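Local coordinates for microcin B17-processing protein McbB (Escherichia coli str. K-12 substr. MG1655, PDB 6GRH) that is needed to process the inactive microcin B17 precursor into the active antibiotic peptide, working in an assembly with its partner proteins McbC and McbD, at residues R210-W215 and I285-C290; H196-L201 and K223-T228; M12-P17 and Q54-E59; D118-S123 and E252-S257. All coordinates share one frame; numbering follows the deposited sequence.

Contact 1 (R210-W215 and I285-C290). With ZN (zinc ion), chain F; EDO (1,2-ethanediol), chain I.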
loop_
_atom_site.group_PDB
_atom_site.type_symbol
_atom_site.label_atom_id
_atom_site.label_comp_id
_atom_site.label_asym_id
_atom_site.label_seq_id
_atom_site.Cartn_x
_atom_site.Cartn_y
_atom_site.Cartn_z
ATOM N N ARG B 210 -5.339 -0.738 7.453
ATOM C CA ARG B 210 -5.732 -1.656 6.389
ATOM C C ARG B 210 -6.732 -2.701 6.906
ATOM O O ARG B 210 -7.736 -2.966 6.256
ATOM C CB ARG B 210 -4.499 -2.334 5.764
ATOM C CG ARG B 210 -4.802 -3.479 4.814
ATOM C CD ARG B 210 -5.611 -3.022 3.639
ATOM N NE ARG B 210 -5.918 -4.169 2.790
ATOM C CZ ARG B 210 -7.041 -4.869 2.812
ATOM N NH1 ARG B 210 -8.038 -4.574 3.654
ATOM N NH2 ARG B 210 -7.161 -5.904 1.978
ATOM N N ASN B 211 -6.416 -3.316 8.037
ATOM C CA ASN B 211 -7.305 -4.294 8.674
ATOM C C ASN B 211 -8.691 -3.731 9.061
ATOM O O ASN B 211 -8.792 -2.807 9.856
ATOM C CB ASN B 211 -6.642 -4.885 9.922
ATOM C CG ASN B 211 -7.578 -5.772 10.705
ATOM O OD1 ASN B 211 -8.339 -6.561 10.131
ATOM N ND2 ASN B 211 -7.543 -5.641 12.029
ATOM N N GLU B 212 -9.734 -4.355 8.508
ATOM C CA GLU B 212 -11.146 -3.984 8.725
ATOM C C GLU B 212 -11.795 -4.591 10.006
ATOM O O GLU B 212 -12.865 -4.133 10.427
ATOM C CB GLU B 212 -11.982 -4.350 7.464
ATOM C CG GLU B 212 -12.572 -5.771 7.327
ATOM C CD GLU B 212 -11.572 -6.885 6.955
ATOM O OE1 GLU B 212 -10.355 -6.613 6.812
ATOM O OE2 GLU B 212 -12.000 -8.055 6.800
ATOM N N MET B 213 -11.180 -5.613 10.608
ATOM C CA MET B 213 -11.832 -6.366 11.694
ATOM C C MET B 213 -11.626 -5.758 13.087
ATOM O O MET B 213 -10.535 -5.382 13.465
ATOM C CB MET B 213 -11.412 -7.843 11.673
ATOM C CG MET B 213 -11.975 -8.623 10.486
ATOM S SD MET B 213 -13.771 -8.868 10.554
ATOM C CE MET B 213 -14.105 -9.518 8.918
ATOM N N SER B 214 -12.722 -5.694 13.833
ATOM C CA SER B 214 -12.784 -5.255 15.214
ATOM C C SER B 214 -14.134 -5.785 15.743
ATOM O O SER B 214 -14.967 -6.237 14.940
ATOM C CB SER B 214 -12.831 -3.751 15.269
ATOM O OG SER B 214 -14.037 -3.323 14.657
ATOM N N TRP B 215 -14.371 -5.671 17.045
ATOM C CA TRP B 215 -15.661 -6.131 17.582
ATOM C C TRP B 215 -16.869 -5.410 16.965
ATOM O O TRP B 215 -17.895 -6.034 16.769
ATOM C CB TRP B 215 -15.692 -6.203 19.105
ATOM C CG TRP B 215 -15.155 -7.546 19.506
ATOM C CD1 TRP B 215 -13.889 -7.852 19.905
ATOM C CD2 TRP B 215 -15.869 -8.785 19.429
ATOM N NE1 TRP B 215 -13.784 -9.204 20.134
ATOM C CE2 TRP B 215 -14.986 -9.801 19.835
ATOM C CE3 TRP B 215 -17.180 -9.120 19.077
ATOM C CZ2 TRP B 215 -15.366 -11.150 19.894
ATOM C CZ3 TRP B 215 -17.568 -10.471 19.130
ATOM C CH2 TRP B 215 -16.652 -11.468 19.532
ATOM N N ILE B 285 -7.531 -8.760 -3.078
ATOM C CA ILE B 285 -7.424 -10.085 -2.478
ATOM C C ILE B 285 -8.817 -10.664 -2.185
ATOM O O ILE B 285 -9.813 -9.942 -2.140
ATOM C CB ILE B 285 -6.553 -10.078 -1.194
ATOM C CG1 ILE B 285 -7.172 -9.243 -0.074
ATOM C CG2 ILE B 285 -5.151 -9.544 -1.503
ATOM C CD1 ILE B 285 -6.489 -9.401 1.257
ATOM N N HIS B 286 -8.874 -11.976 -2.029
ATOM C CA HIS B 286 -10.086 -12.637 -1.507
ATOM C C HIS B 286 -10.346 -12.129 -0.091
ATOM O O HIS B 286 -9.419 -11.993 0.706
ATOM C CB HIS B 286 -9.905 -14.149 -1.461
ATOM C CG HIS B 286 -9.850 -14.793 -2.803
ATOM N ND1 HIS B 286 -8.677 -14.958 -3.503
ATOM C CD2 HIS B 286 -10.830 -15.326 -3.571
ATOM C CE1 HIS B 286 -8.941 -15.558 -4.654
ATOM N NE2 HIS B 286 -10.238 -15.801 -4.714
ATOM N N TRP B 287 -11.586 -11.770 0.194
ATOM C CA TRP B 287 -11.924 -11.301 1.521
ATOM C C TRP B 287 -11.978 -12.522 2.450
ATOM O O TRP B 287 -12.544 -13.570 2.100
ATOM C CB TRP B 287 -13.237 -10.560 1.495
ATOM C CG TRP B 287 -13.705 -10.081 2.808
ATOM C CD1 TRP B 287 -12.975 -9.473 3.774
ATOM C CD2 TRP B 287 -15.053 -10.104 3.270
ATOM N NE1 TRP B 287 -13.782 -9.112 4.813
ATOM C CE2 TRP B 287 -15.070 -9.484 4.523
ATOM C CE3 TRP B 287 -16.255 -10.576 2.724
ATOM C CZ2 TRP B 287 -16.244 -9.329 5.265
ATOM C CZ3 TRP B 287 -17.429 -10.429 3.461
ATOM C CH2 TRP B 287 -17.411 -9.805 4.720
ATOM N N GLN B 288 -11.329 -12.400 3.598
ATOM C CA GLN B 288 -11.245 -13.506 4.549
ATOM C C GLN B 288 -12.597 -14.120 4.937
ATOM O O GLN B 288 -12.653 -15.334 5.191
ATOM C CB GLN B 288 -10.482 -13.086 5.820
ATOM C CG GLN B 288 -11.101 -11.923 6.585
ATOM C CD GLN B 288 -10.162 -11.376 7.631
ATOM O OE1 GLN B 288 -9.316 -12.105 8.180
ATOM N NE2 GLN B 288 -10.269 -10.080 7.895
ATOM N N ALA B 289 -13.647 -13.285 5.038
ATOM C CA ALA B 289 -14.967 -13.766 5.409
ATOM C C ALA B 289 -15.868 -14.160 4.245
ATOM O O ALA B 289 -17.025 -14.487 4.488
ATOM C CB ALA B 289 -15.696 -12.764 6.274
ATOM N N CYS B 290 -15.360 -14.136 3.019
ATOM C CA CYS B 290 -16.158 -14.493 1.847
ATOM C C CYS B 290 -16.099 -15.984 1.588
ATOM O O CYS B 290 -15.063 -16.587 1.727
ATOM C CB CYS B 290 -15.648 -13.777 0.606
ATOM S SG CYS B 290 -16.821 -13.861 -0.765
HETATM ZN ZN ZN F . -15.623 -13.360 -2.670
HETATM C C1 EDO I . -10.614 -7.488 2.453
HETATM O O1 EDO I . -9.647 -6.965 1.551
HETATM C C2 EDO I . -11.366 -6.353 3.143
HETATM O O2 EDO I . -10.533 -5.738 4.127
HETATM O O HOH W 1 -8.585 -9.278 10.212
#
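Glu212 OE2 takes two hydrogen bonds from the 285-290 loop, one from Trp287 NE1 and one from Gln288 NE2, both at 2.9 Å. The donors come from opposite faces of the carboxylate, each above its plane, while OE2 lies in the plane of the indole and of the amide. The Gln288 bond is the straighter, 163° against 148°. Glu212 CG sits between its backbone N and carbonyl carbon (chi1 87°), and the chain bends at chi2. Water 1 is a second acceptor for Gln288 NE2 and donates to Asn211 OD1, which also takes Met213 N in an Asx turn. Gln288 OE1 accepts from Ile2 N of the McbD chain. Met213 CG packs 3.4 Å from Gln288 NE2. A bound ethanediol accepts from Arg210 NH1 and NH2 and gives a weak bond to Glu212 OE1, and Arg210 NE is salt-bridged to Asp25 of the McbC chain. Cys290 binds the zinc ion with Cys192, Cys195 and Cys292, which ties the loop after strand 279-282 to helix 193-204; Trp287 lies against that helix.

Contact 2 (H196-L201 and K223-T228). With SO4 (sulfate ion), chain G.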
loop_
_atom_site.group_PDB
_atom_site.type_symbol
_atom_site.label_atom_id
_atom_site.label_comp_id
_atom_site.label_asym_id
_atom_site.label_seq_id
_atom_site.Cartn_x
_atom_site.Cartn_y
_atom_site.Cartn_z
ATOM N N HIS B 196 -14.576 -7.522 -3.503
ATOM C CA HIS B 196 -14.304 -6.160 -3.950
ATOM C C HIS B 196 -14.939 -5.113 -3.051
ATOM O O HIS B 196 -14.235 -4.174 -2.551
ATOM C CB HIS B 196 -14.739 -5.955 -5.411
ATOM C CG HIS B 196 -13.806 -6.584 -6.384
ATOM N ND1 HIS B 196 -13.830 -7.929 -6.674
ATOM C CD2 HIS B 196 -12.756 -6.067 -7.070
ATOM C CE1 HIS B 196 -12.868 -8.205 -7.537
ATOM N NE2 HIS B 196 -12.196 -7.094 -7.785
ATOM N N ILE B 197 -16.237 -5.257 -2.818
ATOM C CA ILE B 197 -16.991 -4.227 -2.112
ATOM C C ILE B 197 -16.498 -4.082 -0.656
ATOM O O ILE B 197 -16.431 -2.980 -0.136
ATOM C CB ILE B 197 -18.505 -4.488 -2.205
ATOM C CG1 ILE B 197 -19.289 -3.200 -1.954
ATOM C CG2 ILE B 197 -18.934 -5.576 -1.247
ATOM C CD1 ILE B 197 -20.656 -3.240 -2.580
ATOM N N GLU B 198 -16.076 -5.187 -0.045
ATOM C CA GLU B 198 -15.459 -5.155 1.290
ATOM C C GLU B 198 -14.093 -4.460 1.300
ATOM O O GLU B 198 -13.762 -3.749 2.248
ATOM C CB GLU B 198 -15.356 -6.570 1.868
ATOM C CG GLU B 198 -16.742 -7.156 2.176
ATOM C CD GLU B 198 -17.508 -6.401 3.261
ATOM O OE1 GLU B 198 -16.838 -5.815 4.145
ATOM O OE2 GLU B 198 -18.771 -6.426 3.236
ATOM N N ARG B 199 -13.298 -4.671 0.265
ATOM C CA ARG B 199 -12.045 -3.921 0.105
ATOM C C ARG B 199 -12.317 -2.402 0.037
ATOM O O ARG B 199 -11.640 -1.632 0.743
ATOM C CB ARG B 199 -11.265 -4.402 -1.115
ATOM C CG ARG B 199 -9.896 -3.760 -1.315
ATOM C CD ARG B 199 -8.882 -4.313 -0.349
ATOM N NE ARG B 199 -7.566 -3.702 -0.511
ATOM C CZ ARG B 199 -7.136 -2.585 0.092
ATOM N NH1 ARG B 199 -7.909 -1.858 0.914
ATOM N NH2 ARG B 199 -5.898 -2.176 -0.155
ATOM N N TRP B 200 -13.304 -1.972 -0.744
ATOM C CA TRP B 200 -13.594 -0.533 -0.878
ATOM C C TRP B 200 -14.242 0.048 0.384
ATOM O O TRP B 200 -13.898 1.168 0.799
ATOM C CB TRP B 200 -14.469 -0.209 -2.096
ATOM C CG TRP B 200 -14.056 -0.859 -3.405
ATOM C CD1 TRP B 200 -14.897 -1.376 -4.338
ATOM C CD2 TRP B 200 -12.726 -1.068 -3.908
ATOM N NE1 TRP B 200 -14.189 -1.892 -5.377
ATOM C CE2 TRP B 200 -12.857 -1.711 -5.153
ATOM C CE3 TRP B 200 -11.436 -0.763 -3.433
ATOM C CZ2 TRP B 200 -11.761 -2.065 -5.938
ATOM C CZ3 TRP B 200 -10.334 -1.124 -4.210
ATOM C CH2 TRP B 200 -10.506 -1.773 -5.447
ATOM N N LEU B 201 -15.158 -0.698 1.010
ATOM C CA LEU B 201 -15.777 -0.222 2.256
ATOM C C LEU B 201 -14.760 -0.037 3.404
ATOM O O LEU B 201 -14.858 0.947 4.150
ATOM C CB LEU B 201 -16.955 -1.090 2.682
ATOM C CG LEU B 201 -18.139 -1.031 1.713
ATOM C CD1 LEU B 201 -19.199 -2.015 2.149
ATOM C CD2 LEU B 201 -18.753 0.344 1.573
ATOM N N LYS B 223 -25.771 -9.982 11.677
ATOM C CA LYS B 223 -27.021 -9.688 10.990
ATOM C C LYS B 223 -26.951 -10.319 9.607
ATOM O O LYS B 223 -25.858 -10.620 9.105
ATOM C CB LYS B 223 -27.240 -8.173 10.859
ATOM C CG LYS B 223 -27.328 -7.425 12.188
ATOM N N LYS B 224 -28.116 -10.524 9.001
ATOM C CA LYS B 224 -28.184 -10.959 7.615
ATOM C C LYS B 224 -27.301 -10.012 6.793
ATOM O O LYS B 224 -27.444 -8.796 6.903
ATOM C CB LYS B 224 -29.632 -10.965 7.083
ATOM C CG LYS B 224 -29.742 -11.418 5.621
ATOM C CD LYS B 224 -31.187 -11.721 5.201
ATOM N N TYR B 225 -26.385 -10.588 6.020
ATOM C CA TYR B 225 -25.474 -9.821 5.182
ATOM C C TYR B 225 -26.278 -9.177 4.092
ATOM O O TYR B 225 -26.751 -9.862 3.176
ATOM C CB TYR B 225 -24.361 -10.696 4.565
ATOM C CG TYR B 225 -23.294 -9.886 3.836
ATOM C CD1 TYR B 225 -23.462 -9.513 2.515
ATOM C CD2 TYR B 225 -22.118 -9.485 4.483
ATOM C CE1 TYR B 225 -22.497 -8.767 1.844
ATOM C CE2 TYR B 225 -21.140 -8.738 3.819
ATOM C CZ TYR B 225 -21.333 -8.394 2.487
ATOM O OH TYR B 225 -20.391 -7.639 1.799
ATOM N N GLN B 226 -26.483 -7.871 4.206
ATOM C CA GLN B 226 -27.134 -7.138 3.133
ATOM C C GLN B 226 -26.802 -5.666 3.221
ATOM O O GLN B 226 -26.577 -5.136 4.327
ATOM C CB GLN B 226 -28.652 -7.378 3.107
ATOM C CG GLN B 226 -29.527 -6.444 3.943
ATOM C CD GLN B 226 -30.920 -7.018 4.161
ATOM O OE1 GLN B 226 -31.331 -7.264 5.303
ATOM N NE2 GLN B 226 -31.643 -7.265 3.068
ATOM N N MET B 227 -26.765 -5.009 2.062
ATOM C CA MET B 227 -26.509 -3.581 2.038
ATOM C C MET B 227 -26.823 -2.878 0.735
ATOM O O MET B 227 -26.883 -3.483 -0.339
ATOM C CB MET B 227 -25.051 -3.334 2.348
ATOM C CG MET B 227 -24.137 -4.257 1.579
ATOM S SD MET B 227 -22.571 -3.435 1.533
ATOM C CE MET B 227 -21.635 -4.653 0.609
ATOM N N THR B 228 -26.992 -1.573 0.888
ATOM C CA THR B 228 -27.046 -0.621 -0.192
ATOM C C THR B 228 -25.784 0.233 -0.058
ATOM O O THR B 228 -25.037 0.083 0.917
ATOM C CB THR B 228 -28.297 0.250 -0.053
ATOM O OG1 THR B 228 -28.252 0.913 1.209
ATOM C CG2 THR B 228 -29.569 -0.615 -0.125
HETATM S S SO4 G . -5.732 0.861 1.970
HETATM O O1 SO4 G . -5.861 2.285 1.586
HETATM O O2 SO4 G . -4.974 0.713 3.234
HETATM O O3 SO4 G . -7.092 0.318 2.193
HETATM O O4 SO4 G . -5.018 0.160 0.888
#
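Tyr225 OH donates to Glu198 OE2 in a very short hydrogen bond of 2.5 Å, phenol and carboxylate meeting tip to tip with their planes 58° apart. OE2 sits at the edge of the tyrosine ring, near its plane, and comes within 3.4 Å of Tyr225 CE2. Beside this bond, Met227 reaches for the helix with its chain extended beyond CG (chi2 157°), and its methyl end meets two helix residues. Met227 CE is 3.4 Å from Ile197 CG2, a closeness that is doubtful because Ile197 was modelled in two conformers. One helical turn on, Leu201 CD1 touches Met227 SD at 3.7 Å. Met227 N is held by Ser150 OG, so the loop is also fixed to the start of helix 150-160. The contact thus pairs one very short polar bond with a small apolar patch; the exact length of that bond is doubtful, but a phenol donating to a carboxylate is consistent with an ionised Glu198.

Contact 3 (M12-P17 and Q54-E59)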
loop_
_atom_site.group_PDB
_atom_site.type_symbol
_atom_site.label_atom_id
_atom_site.label_comp_id
_atom_site.label_asym_id
_atom_site.label_seq_id
_atom_site.Cartn_x
_atom_site.Cartn_y
_atom_site.Cartn_z
ATOM N N MET B 12 -9.854 -14.435 -38.093
ATOM C CA MET B 12 -10.873 -13.359 -38.018
ATOM C C MET B 12 -10.200 -12.051 -38.405
ATOM O O MET B 12 -9.123 -11.757 -37.891
ATOM C CB MET B 12 -11.403 -13.250 -36.589
ATOM N N ILE B 13 -10.833 -11.275 -39.277
ATOM C CA ILE B 13 -10.326 -9.969 -39.690
ATOM C C ILE B 13 -11.081 -8.879 -38.951
ATOM O O ILE B 13 -12.283 -8.777 -39.076
ATOM C CB ILE B 13 -10.464 -9.748 -41.211
ATOM C CG1 ILE B 13 -9.804 -10.886 -41.990
ATOM C CG2 ILE B 13 -9.856 -8.405 -41.621
ATOM C CD1 ILE B 13 -8.291 -10.892 -41.930
ATOM N N ASN B 14 -10.351 -8.074 -38.188
ATOM C CA ASN B 14 -10.904 -6.953 -37.400
ATOM C C ASN B 14 -10.597 -5.667 -38.127
ATOM O O ASN B 14 -9.466 -5.475 -38.547
ATOM C CB ASN B 14 -10.266 -6.896 -36.005
ATOM C CG ASN B 14 -10.294 -8.236 -35.310
ATOM O OD1 ASN B 14 -9.251 -8.862 -35.067
ATOM N ND2 ASN B 14 -11.477 -8.731 -35.083
ATOM N N ILE B 15 -11.604 -4.812 -38.301
ATOM C CA ILE B 15 -11.415 -3.471 -38.878
ATOM C C ILE B 15 -11.134 -2.498 -37.730
ATOM O O ILE B 15 -11.907 -2.410 -36.775
ATOM C CB ILE B 15 -12.625 -3.027 -39.733
ATOM C CG1 ILE B 15 -12.872 -4.042 -40.848
ATOM C CG2 ILE B 15 -12.416 -1.663 -40.359
ATOM C CD1 ILE B 15 -14.165 -3.823 -41.600
ATOM N N LEU B 16 -10.016 -1.788 -37.829
ATOM C CA LEU B 16 -9.523 -0.933 -36.747
ATOM C C LEU B 16 -10.003 0.487 -36.982
ATOM O O LEU B 16 -10.552 0.776 -38.024
ATOM C CB LEU B 16 -7.994 -1.006 -36.656
ATOM C CG LEU B 16 -7.427 -2.412 -36.489
ATOM C CD1 LEU B 16 -5.921 -2.481 -36.722
ATOM C CD2 LEU B 16 -7.767 -2.950 -35.100
ATOM N N PRO B 17 -9.834 1.384 -36.000
ATOM C CA PRO B 17 -10.280 2.765 -36.247
ATOM C C PRO B 17 -9.462 3.490 -37.316
ATOM O O PRO B 17 -8.231 3.481 -37.261
ATOM C CB PRO B 17 -10.084 3.453 -34.882
ATOM C CG PRO B 17 -10.129 2.326 -33.898
ATOM C CD PRO B 17 -9.404 1.210 -34.609
ATOM N N GLN B 54 -18.828 -2.591 -39.826
ATOM C CA GLN B 54 -18.680 -2.580 -38.371
ATOM C C GLN B 54 -17.842 -3.727 -37.833
ATOM O O GLN B 54 -18.307 -4.877 -37.768
ATOM C CB GLN B 54 -20.042 -2.664 -37.706
ATOM C CG GLN B 54 -20.778 -1.345 -37.609
ATOM C CD GLN B 54 -21.948 -1.455 -36.665
ATOM O OE1 GLN B 54 -22.987 -2.024 -37.010
ATOM N NE2 GLN B 54 -21.779 -0.933 -35.449
ATOM N N GLY B 55 -16.623 -3.397 -37.420
ATOM C CA GLY B 55 -15.763 -4.346 -36.738
ATOM C C GLY B 55 -15.280 -5.469 -37.631
ATOM O O GLY B 55 -14.339 -5.290 -38.397
ATOM N N ILE B 56 -15.945 -6.613 -37.587
ATOM C CA ILE B 56 -15.343 -7.843 -38.123
ATOM C C ILE B 56 -15.824 -8.007 -39.572
ATOM O O ILE B 56 -16.970 -7.713 -39.879
ATOM C CB ILE B 56 -15.730 -9.077 -37.266
ATOM C CG1 ILE B 56 -14.812 -9.217 -36.048
ATOM C CG2 ILE B 56 -15.683 -10.388 -38.070
ATOM C CD1 ILE B 56 -14.892 -8.085 -35.058
ATOM N N ILE B 57 -14.943 -8.465 -40.457
ATOM C CA ILE B 57 -15.339 -8.763 -41.848
ATOM C C ILE B 57 -14.825 -10.133 -42.215
ATOM O O ILE B 57 -13.711 -10.495 -41.862
ATOM C CB ILE B 57 -14.829 -7.707 -42.857
ATOM C CG1 ILE B 57 -15.447 -7.918 -44.242
ATOM C CG2 ILE B 57 -13.306 -7.681 -42.937
ATOM C CD1 ILE B 57 -14.936 -6.946 -45.291
ATOM N N SER B 58 -15.653 -10.902 -42.909
ATOM C CA SER B 58 -15.237 -12.189 -43.400
ATOM C C SER B 58 -14.094 -11.990 -44.395
ATOM O O SER B 58 -14.174 -11.115 -45.263
ATOM C CB SER B 58 -16.405 -12.871 -44.121
ATOM O OG SER B 58 -15.923 -13.913 -44.935
ATOM N N GLU B 59 -13.055 -12.810 -44.286
ATOM C CA GLU B 59 -11.961 -12.770 -45.258
ATOM C C GLU B 59 -12.435 -12.984 -46.689
ATOM O O GLU B 59 -11.841 -12.419 -47.623
ATOM C CB GLU B 59 -10.828 -13.745 -44.879
ATOM C CG GLU B 59 -9.571 -13.616 -45.748
ATOM C CD GLU B 59 -8.261 -13.930 -45.018
ATOM O OE1 GLU B 59 -8.275 -14.644 -43.982
ATOM O OE2 GLU B 59 -7.195 -13.457 -45.497
HETATM O O HOH W 2 -13.218 -12.404 -40.242
HETATM O O HOH W 3 -14.397 -0.896 -36.966
#
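The N-terminal strand 13-23 takes the short, weakly bonded strand 56-57 as an antiparallel neighbour here, with Asn14 opposite Ile56 as a non-hydrogen-bonded pair. Two backbone bonds frame that pair: Ile57 N to Ile13 O at 3.0 Å and Ile15 N to Gly55 O at 2.8 Å. Ile13 O is also approached by Ile56 CA, 3.3 Å away. Past either bond a water takes over: water 2 accepts from Ile13 N and donates to Ile57 O, and water 3 donates to Ile15 O with a weak return from Gly55 N. On one face Ile57 CG2, set between its backbone N and carbonyl carbon, meets Ile13 CG2 at 3.8 Å, and Ile15 CD1 comes 4.1 Å from Ile57 CB; Leu50 of helix 41-52 packs on Ile15 and Ile57. On the other face Asn14 and Ile56 lie side by side, ND2 3.5 Å from Ile56 CD1, while Asn14 OD1 accepts from Thr89 OG1. A non-hydrogen-bonded pair flanked by two backbone bonds is the regular pattern of an antiparallel sheet.

Contact 4 (D118-S123 and E252-S257)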
loop_
_atom_site.group_PDB
_atom_site.type_symbol
_atom_site.label_atom_id
_atom_site.label_comp_id
_atom_site.label_asym_id
_atom_site.label_seq_id
_atom_site.Cartn_x
_atom_site.Cartn_y
_atom_site.Cartn_z
ATOM N N ASP B 118 -16.548 -2.201 -32.381
ATOM C CA ASP B 118 -15.392 -2.384 -31.512
ATOM C C ASP B 118 -15.104 -3.876 -31.324
ATOM O O ASP B 118 -14.331 -4.255 -30.442
ATOM C CB ASP B 118 -15.686 -1.712 -30.159
ATOM C CG ASP B 118 -16.162 -0.259 -30.318
ATOM O OD1 ASP B 118 -15.329 0.634 -30.590
ATOM O OD2 ASP B 118 -17.385 -0.002 -30.212
ATOM N N GLY B 119 -15.757 -4.738 -32.119
ATOM C CA GLY B 119 -15.560 -6.158 -32.028
ATOM C C GLY B 119 -16.139 -6.839 -30.810
ATOM O O GLY B 119 -15.788 -7.977 -30.521
ATOM N N VAL B 120 -17.069 -6.167 -30.139
ATOM C CA VAL B 120 -17.693 -6.682 -28.926
ATOM C C VAL B 120 -19.041 -7.330 -29.252
ATOM O O VAL B 120 -19.912 -6.663 -29.769
ATOM C CB VAL B 120 -17.889 -5.544 -27.915
ATOM C CG1 VAL B 120 -18.739 -6.010 -26.737
ATOM C CG2 VAL B 120 -16.528 -5.060 -27.432
ATOM N N PHE B 121 -19.174 -8.619 -28.928
ATOM C CA PHE B 121 -20.420 -9.397 -29.111
ATOM C C PHE B 121 -21.204 -9.427 -27.798
ATOM O O PHE B 121 -20.819 -10.127 -26.856
ATOM C CB PHE B 121 -20.084 -10.819 -29.571
ATOM C CG PHE B 121 -21.292 -11.740 -29.797
ATOM C CD1 PHE B 121 -22.571 -11.250 -30.112
ATOM C CD2 PHE B 121 -21.115 -13.135 -29.733
ATOM C CE1 PHE B 121 -23.637 -12.124 -30.332
ATOM C CE2 PHE B 121 -22.175 -14.007 -29.942
ATOM C CZ PHE B 121 -23.446 -13.508 -30.248
ATOM N N VAL B 122 -22.253 -8.613 -27.717
ATOM C CA VAL B 122 -23.194 -8.655 -26.598
ATOM C C VAL B 122 -24.477 -9.224 -27.175
ATOM O O VAL B 122 -25.072 -8.599 -28.050
ATOM C CB VAL B 122 -23.490 -7.260 -26.029
ATOM C CG1 VAL B 122 -24.544 -7.339 -24.919
ATOM C CG2 VAL B 122 -22.219 -6.602 -25.529
ATOM N N SER B 123 -24.882 -10.405 -26.712
ATOM C CA SER B 123 -26.046 -11.089 -27.276
ATOM C C SER B 123 -27.366 -10.518 -26.782
ATOM O O SER B 123 -28.325 -10.483 -27.540
ATOM C CB SER B 123 -26.026 -12.597 -27.004
ATOM O OG SER B 123 -25.845 -12.855 -25.631
ATOM N N GLU B 252 -11.468 -4.799 -24.118
ATOM C CA GLU B 252 -10.221 -5.382 -23.651
ATOM C C GLU B 252 -10.310 -6.883 -23.491
ATOM O O GLU B 252 -9.381 -7.603 -23.850
ATOM C CB GLU B 252 -9.802 -4.835 -22.276
ATOM C CG GLU B 252 -9.274 -3.438 -22.282
ATOM C CD GLU B 252 -9.149 -2.834 -20.869
ATOM O OE1 GLU B 252 -9.261 -3.564 -19.858
ATOM O OE2 GLU B 252 -8.943 -1.601 -20.797
ATOM N N LEU B 253 -11.417 -7.331 -22.922
ATOM C CA LEU B 253 -11.610 -8.735 -22.552
ATOM C C LEU B 253 -12.036 -9.629 -23.708
ATOM O O LEU B 253 -11.530 -10.747 -23.812
ATOM C CB LEU B 253 -12.649 -8.861 -21.427
ATOM C CG LEU B 253 -12.192 -8.276 -20.071
ATOM C CD1 LEU B 253 -13.388 -8.085 -19.158
ATOM C CD2 LEU B 253 -11.160 -9.165 -19.415
ATOM N N THR B 254 -12.956 -9.144 -24.542
ATOM C CA THR B 254 -13.606 -9.968 -25.575
ATOM C C THR B 254 -13.636 -9.356 -26.969
ATOM O O THR B 254 -14.097 -10.009 -27.893
ATOM C CB THR B 254 -15.091 -10.279 -25.214
ATOM O OG1 THR B 254 -15.863 -9.055 -25.192
ATOM C CG2 THR B 254 -15.184 -10.974 -23.868
ATOM N N GLY B 255 -13.213 -8.108 -27.130
ATOM C CA GLY B 255 -13.422 -7.420 -28.398
ATOM C C GLY B 255 -12.131 -7.232 -29.186
ATOM O O GLY B 255 -11.135 -7.949 -29.003
ATOM N N THR B 256 -12.147 -6.249 -30.064
ATOM C CA THR B 256 -10.974 -5.939 -30.874
ATOM C C THR B 256 -9.931 -5.261 -29.984
ATOM O O THR B 256 -10.106 -4.113 -29.547
ATOM C CB THR B 256 -11.369 -5.021 -32.042
ATOM O OG1 THR B 256 -12.297 -5.722 -32.867
ATOM C CG2 THR B 256 -10.156 -4.576 -32.848
ATOM N N SER B 257 -8.869 -5.988 -29.701
ATOM C CA SER B 257 -7.815 -5.489 -28.812
ATOM C C SER B 257 -7.036 -4.399 -29.544
ATOM O O SER B 257 -6.558 -4.624 -30.661
ATOM C CB SER B 257 -6.889 -6.642 -28.386
ATOM O OG SER B 257 -5.837 -6.149 -27.546
HETATM O O HOH W 4 -16.873 -10.138 -28.349
HETATM O O HOH W 5 -18.351 -10.231 -25.680
#
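Two glycines, Gly119 and Gly255, meet almost backbone to backbone. With no side chains between them, Gly255 CA comes 3.2 Å from Gly119 O in a CA-H...O contact. Gly119 also has a positive phi, as the C-prime residue of the Schellman motif that ends helix 111-115. The direct hydrogen bond is Thr256 N to Asp118 O, 3.0 Å and nearly straight at 166°. Thr256 OG1 lies anti to its own carbonyl carbon (chi1 -62°), which sets it 3.4 Å from Gly119 CA. Val120 CG2 is 4.0 Å from Gly255 CA. Water 4 donates to Thr254 O and Gly119 O and accepts from Phe121 N at 2.8 Å. Water 5 joins Phe121 O to Thr254 OG1, which is also hydrogen-bonded to Leu250 O. Arg41 of the McbC chain donates to the carbonyls of Glu252 and Gly255. The turn between helix 111-115 and strand 122-127 thus meets the C-terminal part of helix 236-254, whose Leu250 and Gln251 pack on Val120, while Thr256 rests on strand 13-23.

From the N terminus, contact 3 closes first, bringing strand 56-57 back to strand 13-23 within the N-terminal antiparallel sheet. Contact 4 opens later, at 118-123 on the way into an outermost strand of the seven-stranded sheet, and closes at 252-257, at the C-terminal end of helix 236-254 and just beyond. The two touch, Ile56 CD1 lying 3.7 Å from Gly119 CA, so the N-terminal sheet touches the turn that leads into the seven-stranded one. Contact 2 is nested inside the loop of contact 4 and joins helix 193-204 to the loop at 223-228. Contact 1 crosses both, running from 210-215 to the zinc-binding loop. It touches contact 2, where Trp287 also meets Tyr225. Its centre is about 46 Å from that of contact 3, on the opposite side of the chain's centre.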